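Local coordinates for Non-structural protein 5 (Modoc virus, PDB 2WA2) that probably methylates the cap of viral RNA, at guanine N7 and ribose 2'-O, with S-adenosylmethionine as methyl donor, at residues A69-I74 against I217-S222; A14-E19 against Y197-L202; I74-V80 against Y230-I235; T170-L174 against V191-N195. The protein carries 4 engineered substitutions. All coordinates share one frame; numbering follows the deposited sequence.

Contact 4 is the most buried of the four, a helix laid on an inner strand, and its apolar branches are joined by one backbone-to-hydroxyl hydrogen bond. Contacts 1 and 3 are partly buried and share helix 66-76 through Ile74. Neither contact 1 nor contact 2 has a hydrogen bond across its segments; contact 1 rests on an indole and aliphatic groups, whereas contact 3 passes from side-chain packing to a backbone bond between two glycines, just past the helix and just past the strand. Contacts 3 and 4 meet in the sheet, where strands 229-232 and 188-193 are neighbours. Contact 2 lies farther out, about 17 Å from the chain centre to its own centre, and combines a ring-on-backbone contact with an exposed margin.

Contact 1 of 4, residues A69-I74 against I217-S222; sequences AKLAWI and IRVPLS
An apolar helix-to-loop contact joins Trp73, Ile74 and Ala69 on helix 66-76 to the chain that leaves strand 215-217 at the outer end of the sheet. Its centre is the Trp73 indole, which has Pro220 and Val219 on the same face. Pro220 CD forms a CH-pi contact, 3.5 Å from the centroid of the Trp73 six-membered ring and 22° off its normal. Val219 CG1 lies over the same face, also off its centre, 3.8 Å from Trp73 CE3, while Ile217 CD1 comes up to the edge. With CG anti to the backbone N (chi1 -169°), Trp73 holds the indole out across this loop. Val219 divides its branches between neighbours: CG2 meets Ile74 CG1 at 3.6 Å. On the other flank Leu221 CD1 reaches Ala69 CB at 3.8 Å. The loop is folded by a type I turn from Val219 to Ser222, which sets Pro220 and Leu221 at its corner. Past this apolar patch, Lys70 and Ser222 both bind Glu228. Lys70, Asp155, Lys192 and Glu228 are consistent with the K-D-K-E tetrad of flavivirus 2'-O-methyltransferases, and the side chain of Lys70 lies about 7 Å from the bound S-adenosylmethionine.

Contact 2 of 4, residues A14-E19 against Y197-L202; sequences APTLGE and YSCDVL
Tyr197 and Gly18 form the tight part of this contact, in which the start of helix 14-27 meets the chain leading into helix 199-212. The phenol ring lies flat against the helix backbone: Gly18 CA is 3.6 Å from the centroid of the Tyr197 ring, 14° off the normal, and makes a CH-pi contact over the middle of the face. The carbonyl carbon of Gly18 follows toward the far part of the same ring, 3.5 Å from Tyr197 CE1. Tyr197 holds CG between its backbone N and carbonyl carbon (chi1 53°), which turns the ring toward the helix. Beside it, Pro15 packs against the Tyr197 carbonyl oxygen, and Pro15 CA makes a CA-H...O contact with Tyr197 O at 3.2 Å. A second close spot lies at the start of the helix, where Ala14 CB meets Leu202 CD1 at 3.5 Å, shorter than usual for two carbons.

The solvent side is looser. Here Pro15 CG faces Cys199 CB at 3.8 Å, and the exposed Glu19 brushes the ring with CG 4.3 Å from Tyr197 CE1. No hydrogen bond crosses between the segments, so the joint rests on van der Waals packing, the CH-pi contact and the CA-H...O contact. Ser198 occupies the N-cap position of helix 199-212, and its backbone N is bound by the side chain of Asn195. Around the joint, helix 239-254 meets Ala14 and Tyr197, helix 163-183 packs on Tyr197 and Ser198, and Tyr197 also touches Trp21 and Lys22 farther along helix 14-27.

Contact 3 of 4, residues I74-V80 against Y230-I235; sequences IDERGGV and YFVSGI
The Tyr230 ring has the end of Ile74 over one face: CD1 stands 4.2 Å from the centroid of the Tyr230 ring, 26° off the normal, in a CH-pi contact displaced toward CG. The two side chains meet at about a right angle. Ile74 uses its other branch on Val232, two residues on and pointing to the same side of the strand, CG2 touching Val232 CG1 at 3.9 Å. Beyond this the contact passes to the backbone. Gly234 N donates to Gly79 O at 2.7 Å, but the donor stands well above the carbonyl plane, 49° out of it. Val232 CB presses on the same oxygen, 3.2 Å from Gly79 O. Next to the bond, Gly234 CA makes a CA-H...O contact with Gly78 O at 3.2 Å, and Ile235 CD1 turns back to cover Gly79 CA. The carbonyls are presented by a Schellman motif closing helix 66-76: Gly78 has positive phi, and Gly79 N and Gly78 N bond back to Ile74 O and Asp75 O. Tyr230 OH, for its part, binds Asp155. The sheet that strand 229-232 enters antiparallel, with strand order 3-2-1-4-5-7-6, is that of the Rossmann-like S-adenosylmethionine-dependent methyltransferases; here helix 66-76 ends against it.

Contact 4 of 4, residues T170-L174 against V191-N195; sequences TLTVL and VKVLN
Helix 170-174 runs nearly antiparallel to strand 191-193, at 157° between their directions, with the axes of these short segments 8.9 Å apart. Thr170 is the principal side chain, and it works with both branches. Its CG2 touches Val193 CG1 at 3.5 Å, the two side chains lying roughly perpendicular, while OG1 turns to the chain beyond the strand and accepts a bond from Asn195 N at 3.2 Å and 156°. The rotation that allows this (chi1 -62°) puts OG1 beside its own backbone N and lets the hydroxyl also donate to Glu166 O, one turn earlier in the helix. Leu194 CB also lies close, 3.5 Å from Thr170 OG1. One helical turn on, the contact becomes purely aliphatic: Val173 and Val191 pass side by side in opposite senses, CG1 to CG1 at 4.0 Å, and Leu174 CD2 lies against Val191 and Val193. Helix 163-183 thereby covers strand 188-193 in the beta-alpha-beta unit that begins with strand 151-154. Away from the helix, Lys192 NZ binds Glu228 and Gly157 O near the bound S-adenosylmethionine.

The chemistry implies an apolar helix-on-sheet interface with a polar clasp where the strand gives out. Both bonds on the buried Thr170 hydroxyl fix its rotation, and Asn195 N is satisfied by it, although Asn195 O is buried without a partner.

Contact 1 of 4, residues A69-I74 against I217-S222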
loop_
_atom_site.group_PDB
_atom_site.type_symbol
_atom_site.label_atom_id
_atom_site.label_comp_id
_atom_site.label_asym_id
_atom_site.label_seq_id
_atom_site.Cartn_x
_atom_site.Cartn_y
_atom_site.Cartn_z
ATOM N N ALA A 69 -9.595 -2.691 7.247
ATOM C CA ALA A 69 -10.228 -3.728 6.450
ATOM C C ALA A 69 -9.273 -4.239 5.376
ATOM O O ALA A 69 -9.234 -5.426 5.106
ATOM C CB ALA A 69 -11.516 -3.184 5.814
ATOM N N LYS A 70 -8.504 -3.330 4.766
ATOM C CA LYS A 70 -7.592 -3.706 3.689
ATOM C C LYS A 70 -6.458 -4.561 4.217
ATOM O O LYS A 70 -6.173 -5.602 3.636
ATOM C CB LYS A 70 -7.046 -2.471 2.962
ATOM C CG LYS A 70 -8.066 -1.834 2.006
ATOM C CD LYS A 70 -7.712 -0.389 1.589
ATOM C CE LYS A 70 -6.360 -0.257 0.940
ATOM N NZ LYS A 70 -6.073 1.204 0.622
ATOM N N LEU A 71 -5.836 -4.151 5.325
ATOM C CA LEU A 71 -4.702 -4.944 5.857
ATOM C C LEU A 71 -5.226 -6.286 6.343
ATOM O O LEU A 71 -4.564 -7.295 6.145
ATOM C CB LEU A 71 -3.966 -4.238 6.992
ATOM C CG LEU A 71 -2.721 -4.950 7.534
ATOM C CD1 LEU A 71 -1.758 -5.316 6.411
ATOM C CD2 LEU A 71 -2.038 -4.139 8.643
ATOM N N ALA A 72 -6.406 -6.280 6.960
ATOM C CA ALA A 72 -7.032 -7.528 7.454
ATOM C C ALA A 72 -7.287 -8.518 6.314
ATOM O O ALA A 72 -7.038 -9.725 6.458
ATOM C CB ALA A 72 -8.348 -7.228 8.258
ATOM N N TRP A 73 -7.769 -7.989 5.181
ATOM C CA TRP A 73 -7.990 -8.772 3.982
ATOM C C TRP A 73 -6.705 -9.405 3.479
ATOM O O TRP A 73 -6.673 -10.610 3.224
ATOM C CB TRP A 73 -8.640 -7.929 2.879
ATOM C CG TRP A 73 -9.127 -8.748 1.697
ATOM C CD1 TRP A 73 -10.398 -9.251 1.514
ATOM C CD2 TRP A 73 -8.357 -9.176 0.559
ATOM N NE1 TRP A 73 -10.458 -9.945 0.323
ATOM C CE2 TRP A 73 -9.224 -9.924 -0.277
ATOM C CE3 TRP A 73 -7.016 -9.002 0.164
ATOM C CZ2 TRP A 73 -8.799 -10.492 -1.493
ATOM C CZ3 TRP A 73 -6.595 -9.558 -1.056
ATOM C CH2 TRP A 73 -7.494 -10.307 -1.867
ATOM N N ILE A 74 -5.655 -8.599 3.315
ATOM C CA ILE A 74 -4.347 -9.092 2.895
ATOM C C ILE A 74 -3.807 -10.147 3.882
ATOM O O ILE A 74 -3.223 -11.159 3.466
ATOM C CB ILE A 74 -3.334 -7.941 2.763
ATOM C CG1 ILE A 74 -3.801 -6.939 1.677
ATOM C CG2 ILE A 74 -1.882 -8.490 2.541
ATOM C CD1 ILE A 74 -2.986 -5.659 1.635
ATOM N N ILE A 217 -0.708 -7.601 -5.512
ATOM C CA ILE A 217 -2.120 -7.998 -5.430
ATOM C C ILE A 217 -3.063 -6.798 -5.347
ATOM O O ILE A 217 -2.680 -5.720 -4.860
ATOM C CB ILE A 217 -2.390 -8.984 -4.247
ATOM C CG1 ILE A 217 -2.077 -8.307 -2.896
ATOM C CG2 ILE A 217 -1.603 -10.315 -4.456
ATOM C CD1 ILE A 217 -2.468 -9.092 -1.627
ATOM N N ARG A 218 -4.285 -7.008 -5.843
ATOM C CA ARG A 218 -5.349 -6.020 -5.746
ATOM C C ARG A 218 -6.306 -6.438 -4.631
ATOM O O ARG A 218 -6.840 -7.544 -4.648
ATOM C CB ARG A 218 -6.101 -5.938 -7.091
ATOM C CG ARG A 218 -7.404 -5.145 -7.045
ATOM C CD ARG A 218 -7.056 -3.640 -6.964
ATOM N NE ARG A 218 -8.252 -2.820 -7.131
ATOM C CZ ARG A 218 -8.252 -1.500 -7.242
ATOM N NH1 ARG A 218 -7.109 -0.814 -7.124
ATOM N NH2 ARG A 218 -9.399 -0.878 -7.434
ATOM N N VAL A 219 -6.522 -5.556 -3.662
ATOM C CA VAL A 219 -7.515 -5.799 -2.622
ATOM C C VAL A 219 -8.882 -5.365 -3.190
ATOM O O VAL A 219 -9.024 -4.238 -3.666
ATOM C CB VAL A 219 -7.149 -5.010 -1.351
ATOM C CG1 VAL A 219 -8.073 -5.364 -0.222
ATOM C CG2 VAL A 219 -5.680 -5.291 -0.972
ATOM N N PRO A 220 -9.870 -6.270 -3.198
ATOM C CA PRO A 220 -11.196 -5.970 -3.772
ATOM C C PRO A 220 -11.978 -4.899 -3.019
ATOM O O PRO A 220 -12.962 -4.362 -3.549
ATOM C CB PRO A 220 -11.928 -7.326 -3.725
ATOM C CG PRO A 220 -11.206 -8.114 -2.693
ATOM C CD PRO A 220 -9.763 -7.673 -2.753
ATOM N N LEU A 221 -11.547 -4.617 -1.791
ATOM C CA LEU A 221 -12.027 -3.481 -1.007
ATOM C C LEU A 221 -11.544 -2.119 -1.517
ATOM O O LEU A 221 -12.113 -1.085 -1.156
ATOM C CB LEU A 221 -11.601 -3.635 0.453
ATOM C CG LEU A 221 -12.233 -4.794 1.236
ATOM C CD1 LEU A 221 -11.448 -5.065 2.489
ATOM C CD2 LEU A 221 -13.594 -4.392 1.642
ATOM N N SER A 222 -10.465 -2.092 -2.304
ATOM C CA SER A 222 -10.031 -0.805 -2.883
ATOM C C SER A 222 -11.119 -0.261 -3.800
ATOM O O SER A 222 -11.738 -1.020 -4.550
ATOM C CB SER A 222 -8.748 -0.957 -3.688
ATOM O OG SER A 222 -7.651 -1.250 -2.852
#

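Contact 2 of 4, residues A14-E19 against Y197-L202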
loop_
_atom_site.group_PDB
_atom_site.type_symbol
_atom_site.label_atom_id
_atom_site.label_comp_id
_atom_site.label_asym_id
_atom_site.label_seq_id
_atom_site.Cartn_x
_atom_site.Cartn_y
_atom_site.Cartn_z
ATOM N N ALA A 14 0.529 -2.396 -20.413
ATOM C CA ALA A 14 0.140 -1.960 -19.067
ATOM C C ALA A 14 0.060 -0.433 -18.913
ATOM O O ALA A 14 -0.986 0.078 -18.489
ATOM C CB ALA A 14 1.038 -2.575 -18.003
ATOM N N PRO A 15 1.141 0.295 -19.276
ATOM C CA PRO A 15 1.061 1.745 -19.148
ATOM C C PRO A 15 -0.070 2.347 -19.990
ATOM O O PRO A 15 -0.752 3.242 -19.508
ATOM C CB PRO A 15 2.441 2.227 -19.634
ATOM C CG PRO A 15 3.357 1.043 -19.399
ATOM C CD PRO A 15 2.475 -0.127 -19.767
ATOM N N THR A 16 -0.266 1.854 -21.215
ATOM C CA THR A 16 -1.355 2.327 -22.063
ATOM C C THR A 16 -2.724 2.162 -21.373
ATOM O O THR A 16 -3.441 3.141 -21.209
ATOM C CB THR A 16 -1.378 1.637 -23.448
ATOM O OG1 THR A 16 -0.242 2.070 -24.190
ATOM C CG2 THR A 16 -2.651 2.058 -24.233
ATOM N N LEU A 17 -3.043 0.942 -20.948
ATOM C CA LEU A 17 -4.341 0.639 -20.350
ATOM C C LEU A 17 -4.607 1.395 -19.010
ATOM O O LEU A 17 -5.712 1.895 -18.769
ATOM C CB LEU A 17 -4.491 -0.856 -20.124
ATOM C CG LEU A 17 -4.792 -1.759 -21.323
ATOM C CD1 LEU A 17 -4.796 -3.144 -20.796
ATOM C CD2 LEU A 17 -6.160 -1.417 -22.001
ATOM N N GLY A 18 -3.610 1.443 -18.141
ATOM C CA GLY A 18 -3.790 2.189 -16.888
ATOM C C GLY A 18 -3.910 3.669 -17.155
ATOM O O GLY A 18 -4.661 4.389 -16.461
ATOM N N GLU A 19 -3.194 4.139 -18.180
ATOM C CA GLU A 19 -3.254 5.542 -18.539
ATOM C C GLU A 19 -4.604 5.904 -19.115
ATOM O O GLU A 19 -5.070 7.024 -18.916
ATOM C CB GLU A 19 -2.163 5.930 -19.546
ATOM C CG GLU A 19 -0.820 6.263 -18.907
ATOM C CD GLU A 19 0.317 6.318 -19.934
ATOM O OE1 GLU A 19 0.056 6.641 -21.133
ATOM O OE2 GLU A 19 1.466 6.014 -19.536
ATOM N N TYR A 197 0.915 0.709 -12.854
ATOM C CA TYR A 197 0.924 0.477 -14.320
ATOM C C TYR A 197 1.971 1.270 -15.089
ATOM O O TYR A 197 2.239 0.988 -16.252
ATOM C CB TYR A 197 -0.456 0.715 -14.933
ATOM C CG TYR A 197 -1.028 2.062 -14.590
ATOM C CD1 TYR A 197 -0.718 3.192 -15.345
ATOM C CD2 TYR A 197 -1.897 2.196 -13.525
ATOM C CE1 TYR A 197 -1.246 4.425 -15.025
ATOM C CE2 TYR A 197 -2.441 3.411 -13.199
ATOM C CZ TYR A 197 -2.102 4.515 -13.935
ATOM O OH TYR A 197 -2.633 5.723 -13.575
ATOM N N SER A 198 2.575 2.247 -14.442
ATOM C CA SER A 198 3.628 3.028 -15.054
ATOM C C SER A 198 4.813 2.098 -15.394
ATOM O O SER A 198 5.175 1.219 -14.592
ATOM C CB SER A 198 4.031 4.139 -14.083
ATOM O OG SER A 198 5.363 4.550 -14.276
ATOM N N CYS A 199 5.400 2.271 -16.578
ATOM C CA CYS A 199 6.497 1.403 -16.974
ATOM C C CYS A 199 7.664 1.416 -15.987
ATOM O O CYS A 199 8.159 0.348 -15.649
ATOM C CB CYS A 199 6.992 1.672 -18.399
ATOM S SG CYS A 199 8.294 0.441 -18.834
ATOM N N ASP A 200 8.107 2.597 -15.531
ATOM C CA ASP A 200 9.211 2.652 -14.559
ATOM C C ASP A 200 8.895 1.911 -13.261
ATOM O O ASP A 200 9.764 1.241 -12.672
ATOM C CB ASP A 200 9.690 4.088 -14.255
ATOM C CG ASP A 200 8.571 5.033 -13.872
ATOM O OD1 ASP A 200 7.421 4.589 -13.617
ATOM O OD2 ASP A 200 8.852 6.262 -13.811
ATOM N N VAL A 201 7.648 2.024 -12.827
ATOM C CA VAL A 201 7.223 1.348 -11.625
ATOM C C VAL A 201 7.219 -0.161 -11.850
ATOM O O VAL A 201 7.663 -0.904 -10.987
ATOM C CB VAL A 201 5.826 1.816 -11.121
ATOM C CG1 VAL A 201 5.376 0.919 -9.936
ATOM C CG2 VAL A 201 5.883 3.288 -10.676
ATOM N N LEU A 202 6.679 -0.611 -12.981
ATOM C CA LEU A 202 6.650 -2.051 -13.273
ATOM C C LEU A 202 8.051 -2.652 -13.244
ATOM O O LEU A 202 8.280 -3.694 -12.599
ATOM C CB LEU A 202 5.950 -2.333 -14.617
ATOM C CG LEU A 202 4.425 -2.315 -14.684
ATOM C CD1 LEU A 202 3.975 -2.262 -16.167
ATOM C CD2 LEU A 202 3.832 -3.500 -13.973
#

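Contact 3 of 4, residues I74-V80 against Y230-I235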
loop_
_atom_site.group_PDB
_atom_site.type_symbol
_atom_site.label_atom_id
_atom_site.label_comp_id
_atom_site.label_asym_id
_atom_site.label_seq_id
_atom_site.Cartn_x
_atom_site.Cartn_y
_atom_site.Cartn_z
ATOM N N ILE A 74 -5.655 -8.599 3.315
ATOM C CA ILE A 74 -4.347 -9.092 2.895
ATOM C C ILE A 74 -3.807 -10.147 3.882
ATOM O O ILE A 74 -3.223 -11.159 3.466
ATOM C CB ILE A 74 -3.334 -7.941 2.763
ATOM C CG1 ILE A 74 -3.801 -6.939 1.677
ATOM C CG2 ILE A 74 -1.882 -8.490 2.541
ATOM C CD1 ILE A 74 -2.986 -5.659 1.635
ATOM N N ASP A 75 -4.003 -9.896 5.178
ATOM C CA ASP A 75 -3.463 -10.786 6.217
ATOM C C ASP A 75 -4.150 -12.142 6.154
ATOM O O ASP A 75 -3.481 -13.181 6.206
ATOM C CB ASP A 75 -3.632 -10.166 7.600
ATOM C CG ASP A 75 -3.024 -11.011 8.703
ATOM O OD1 ASP A 75 -2.078 -11.790 8.435
ATOM O OD2 ASP A 75 -3.506 -10.884 9.845
ATOM N N GLU A 76 -5.475 -12.115 6.030
ATOM C CA GLU A 76 -6.295 -13.332 5.989
ATOM C C GLU A 76 -6.066 -14.130 4.720
ATOM O O GLU A 76 -6.279 -15.338 4.703
ATOM C CB GLU A 76 -7.787 -12.989 6.160
ATOM C CG GLU A 76 -8.255 -13.008 7.635
ATOM C CD GLU A 76 -9.043 -11.769 8.079
ATOM O OE1 GLU A 76 -10.067 -11.421 7.439
ATOM O OE2 GLU A 76 -8.644 -11.154 9.099
ATOM N N ARG A 77 -5.635 -13.466 3.656
ATOM C CA ARG A 77 -5.293 -14.156 2.413
ATOM C C ARG A 77 -3.891 -14.756 2.447
ATOM O O ARG A 77 -3.495 -15.429 1.497
ATOM C CB ARG A 77 -5.397 -13.214 1.210
ATOM C CG ARG A 77 -6.772 -12.625 0.992
ATOM C CD ARG A 77 -7.717 -13.614 0.326
ATOM N NE ARG A 77 -9.133 -13.421 0.659
ATOM C CZ ARG A 77 -9.607 -12.786 1.731
ATOM N NH1 ARG A 77 -8.799 -12.239 2.635
ATOM N NH2 ARG A 77 -10.917 -12.707 1.902
ATOM N N GLY A 78 -3.140 -14.507 3.520
ATOM C CA GLY A 78 -1.734 -14.914 3.593
ATOM C C GLY A 78 -0.781 -14.050 2.778
ATOM O O GLY A 78 0.300 -14.505 2.399
ATOM N N GLY A 79 -1.177 -12.797 2.530
ATOM C CA GLY A 79 -0.340 -11.826 1.830
ATOM C C GLY A 79 0.874 -11.399 2.615
ATOM O O GLY A 79 1.906 -11.057 2.046
ATOM N N VAL A 80 0.766 -11.423 3.938
ATOM C CA VAL A 80 1.861 -10.949 4.793
ATOM C C VAL A 80 1.784 -11.568 6.178
ATOM O O VAL A 80 0.723 -11.549 6.811
ATOM C CB VAL A 80 1.877 -9.371 4.913
ATOM C CG1 VAL A 80 0.571 -8.840 5.550
ATOM C CG2 VAL A 80 3.108 -8.888 5.688
ATOM N N TYR A 230 -0.875 -3.882 -3.885
ATOM C CA TYR A 230 -0.032 -4.080 -2.713
ATOM C C TYR A 230 1.079 -5.064 -2.996
ATOM O O TYR A 230 0.818 -6.183 -3.427
ATOM C CB TYR A 230 -0.837 -4.464 -1.482
ATOM C CG TYR A 230 -1.575 -3.249 -0.958
ATOM C CD1 TYR A 230 -0.984 -2.426 0.007
ATOM C CD2 TYR A 230 -2.826 -2.902 -1.464
ATOM C CE1 TYR A 230 -1.644 -1.287 0.481
ATOM C CE2 TYR A 230 -3.494 -1.741 -1.003
ATOM C CZ TYR A 230 -2.880 -0.950 -0.033
ATOM O OH TYR A 230 -3.499 0.208 0.409
ATOM N N PHE A 231 2.314 -4.628 -2.798
ATOM C CA PHE A 231 3.459 -5.496 -3.039
ATOM C C PHE A 231 3.670 -6.243 -1.732
ATOM O O PHE A 231 3.972 -5.623 -0.693
ATOM C CB PHE A 231 4.700 -4.675 -3.449
ATOM C CG PHE A 231 5.953 -5.495 -3.642
ATOM C CD1 PHE A 231 6.027 -6.475 -4.640
ATOM C CD2 PHE A 231 7.088 -5.263 -2.846
ATOM C CE1 PHE A 231 7.196 -7.235 -4.830
ATOM C CE2 PHE A 231 8.278 -6.020 -3.031
ATOM C CZ PHE A 231 8.325 -7.016 -4.009
ATOM N N VAL A 232 3.511 -7.574 -1.793
ATOM C CA VAL A 232 3.404 -8.395 -0.589
ATOM C C VAL A 232 4.379 -9.600 -0.628
ATOM O O VAL A 232 4.724 -10.113 -1.705
ATOM C CB VAL A 232 1.927 -8.871 -0.337
ATOM C CG1 VAL A 232 0.919 -7.694 -0.103
ATOM C CG2 VAL A 232 1.425 -9.760 -1.491
ATOM N N SER A 233 4.843 -10.021 0.545
ATOM C CA SER A 233 5.799 -11.108 0.645
ATOM C C SER A 233 5.140 -12.489 0.537
ATOM O O SER A 233 5.804 -13.424 0.117
ATOM C CB SER A 233 6.589 -11.016 1.965
ATOM O OG SER A 233 5.712 -10.809 3.040
ATOM N N GLY A 234 3.860 -12.598 0.915
ATOM C CA GLY A 234 3.195 -13.901 1.118
ATOM C C GLY A 234 2.664 -14.560 -0.147
ATOM O O GLY A 234 2.445 -15.790 -0.184
ATOM N N ILE A 235 2.456 -13.755 -1.184
ATOM C CA ILE A 235 1.898 -14.247 -2.442
ATOM C C ILE A 235 2.927 -14.002 -3.539
ATOM O O ILE A 235 3.439 -12.891 -3.659
ATOM C CB ILE A 235 0.525 -13.578 -2.732
ATOM C CG1 ILE A 235 -0.466 -13.977 -1.629
ATOM C CG2 ILE A 235 -0.005 -13.941 -4.167
ATOM C CD1 ILE A 235 -1.764 -13.177 -1.560
#

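Contact 4 of 4, residues T170-L174 against V191-N195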
loop_
_atom_site.group_PDB
_atom_site.type_symbol
_atom_site.label_atom_id
_atom_site.label_comp_id
_atom_site.label_asym_id
_atom_site.label_seq_id
_atom_site.Cartn_x
_atom_site.Cartn_y
_atom_site.Cartn_z
ATOM N N THR A 170 5.408 6.838 -6.230
ATOM C CA THR A 170 5.474 5.383 -6.100
ATOM C C THR A 170 6.920 4.906 -6.150
ATOM O O THR A 170 7.333 4.104 -5.324
ATOM C CB THR A 170 4.632 4.700 -7.183
ATOM O OG1 THR A 170 3.261 5.096 -7.006
ATOM C CG2 THR A 170 4.695 3.142 -7.036
ATOM N N LEU A 171 7.667 5.409 -7.132
ATOM C CA LEU A 171 9.088 5.081 -7.271
ATOM C C LEU A 171 9.878 5.426 -6.035
ATOM O O LEU A 171 10.730 4.645 -5.602
ATOM C CB LEU A 171 9.684 5.747 -8.503
ATOM C CG LEU A 171 9.321 5.161 -9.860
ATOM C CD1 LEU A 171 10.129 5.873 -10.906
ATOM C CD2 LEU A 171 9.544 3.590 -9.935
ATOM N N THR A 172 9.608 6.603 -5.465
ATOM C CA THR A 172 10.263 7.001 -4.238
ATOM C C THR A 172 10.018 6.026 -3.100
ATOM O O THR A 172 10.950 5.649 -2.410
ATOM C CB THR A 172 9.830 8.434 -3.820
ATOM O OG1 THR A 172 10.305 9.344 -4.814
ATOM C CG2 THR A 172 10.435 8.811 -2.470
ATOM N N VAL A 173 8.765 5.632 -2.903
ATOM C CA VAL A 173 8.416 4.621 -1.880
ATOM C C VAL A 173 9.148 3.294 -2.118
ATOM O O VAL A 173 9.753 2.740 -1.197
ATOM C CB VAL A 173 6.898 4.392 -1.808
ATOM C CG1 VAL A 173 6.526 3.203 -0.920
ATOM C CG2 VAL A 173 6.195 5.662 -1.306
ATOM N N LEU A 174 9.080 2.786 -3.345
ATOM C CA LEU A 174 9.740 1.517 -3.669
ATOM C C LEU A 174 11.260 1.559 -3.406
ATOM O O LEU A 174 11.812 0.608 -2.848
ATOM C CB LEU A 174 9.441 1.112 -5.109
ATOM C CG LEU A 174 7.940 0.793 -5.354
ATOM C CD1 LEU A 174 7.716 0.314 -6.775
ATOM C CD2 LEU A 174 7.345 -0.230 -4.319
ATOM N N VAL A 191 3.381 -3.404 0.990
ATOM C CA VAL A 191 3.732 -2.052 0.552
ATOM C C VAL A 191 2.693 -1.567 -0.480
ATOM O O VAL A 191 2.507 -2.204 -1.525
ATOM C CB VAL A 191 5.144 -2.015 -0.083
ATOM C CG1 VAL A 191 5.455 -0.605 -0.549
ATOM C CG2 VAL A 191 6.240 -2.523 0.965
ATOM N N LYS A 192 2.047 -0.434 -0.191
ATOM C CA LYS A 192 1.191 0.214 -1.195
ATOM C C LYS A 192 1.955 0.630 -2.462
ATOM O O LYS A 192 3.032 1.247 -2.388
ATOM C CB LYS A 192 0.470 1.419 -0.597
ATOM C CG LYS A 192 -0.620 1.988 -1.521
ATOM C CD LYS A 192 -1.387 3.151 -0.849
ATOM C CE LYS A 192 -2.188 3.888 -1.895
ATOM N NZ LYS A 192 -3.193 4.815 -1.256
ATOM N N VAL A 193 1.378 0.299 -3.622
ATOM C CA VAL A 193 1.904 0.736 -4.911
ATOM C C VAL A 193 0.795 1.563 -5.555
ATOM O O VAL A 193 -0.139 1.027 -6.133
ATOM C CB VAL A 193 2.332 -0.454 -5.821
ATOM C CG1 VAL A 193 2.997 0.046 -7.112
ATOM C CG2 VAL A 193 3.303 -1.402 -5.065
ATOM N N LEU A 194 0.885 2.884 -5.407
ATOM C CA LEU A 194 -0.225 3.765 -5.801
ATOM C C LEU A 194 -0.505 3.682 -7.294
ATOM O O LEU A 194 -1.650 3.594 -7.704
ATOM C CB LEU A 194 0.151 5.218 -5.463
ATOM C CG LEU A 194 -0.847 6.275 -5.951
ATOM C CD1 LEU A 194 -2.185 6.068 -5.254
ATOM C CD2 LEU A 194 -0.224 7.667 -5.670
ATOM N N ASN A 195 0.561 3.765 -8.096
ATOM C CA ASN A 195 0.440 3.658 -9.548
ATOM C C ASN A 195 1.320 2.507 -9.989
ATOM O O ASN A 195 2.537 2.709 -10.176
ATOM C CB ASN A 195 0.922 4.958 -10.221
ATOM C CG ASN A 195 0.997 4.867 -11.750
ATOM O OD1 ASN A 195 0.928 3.781 -12.339
ATOM N ND2 ASN A 195 1.136 6.022 -12.405
#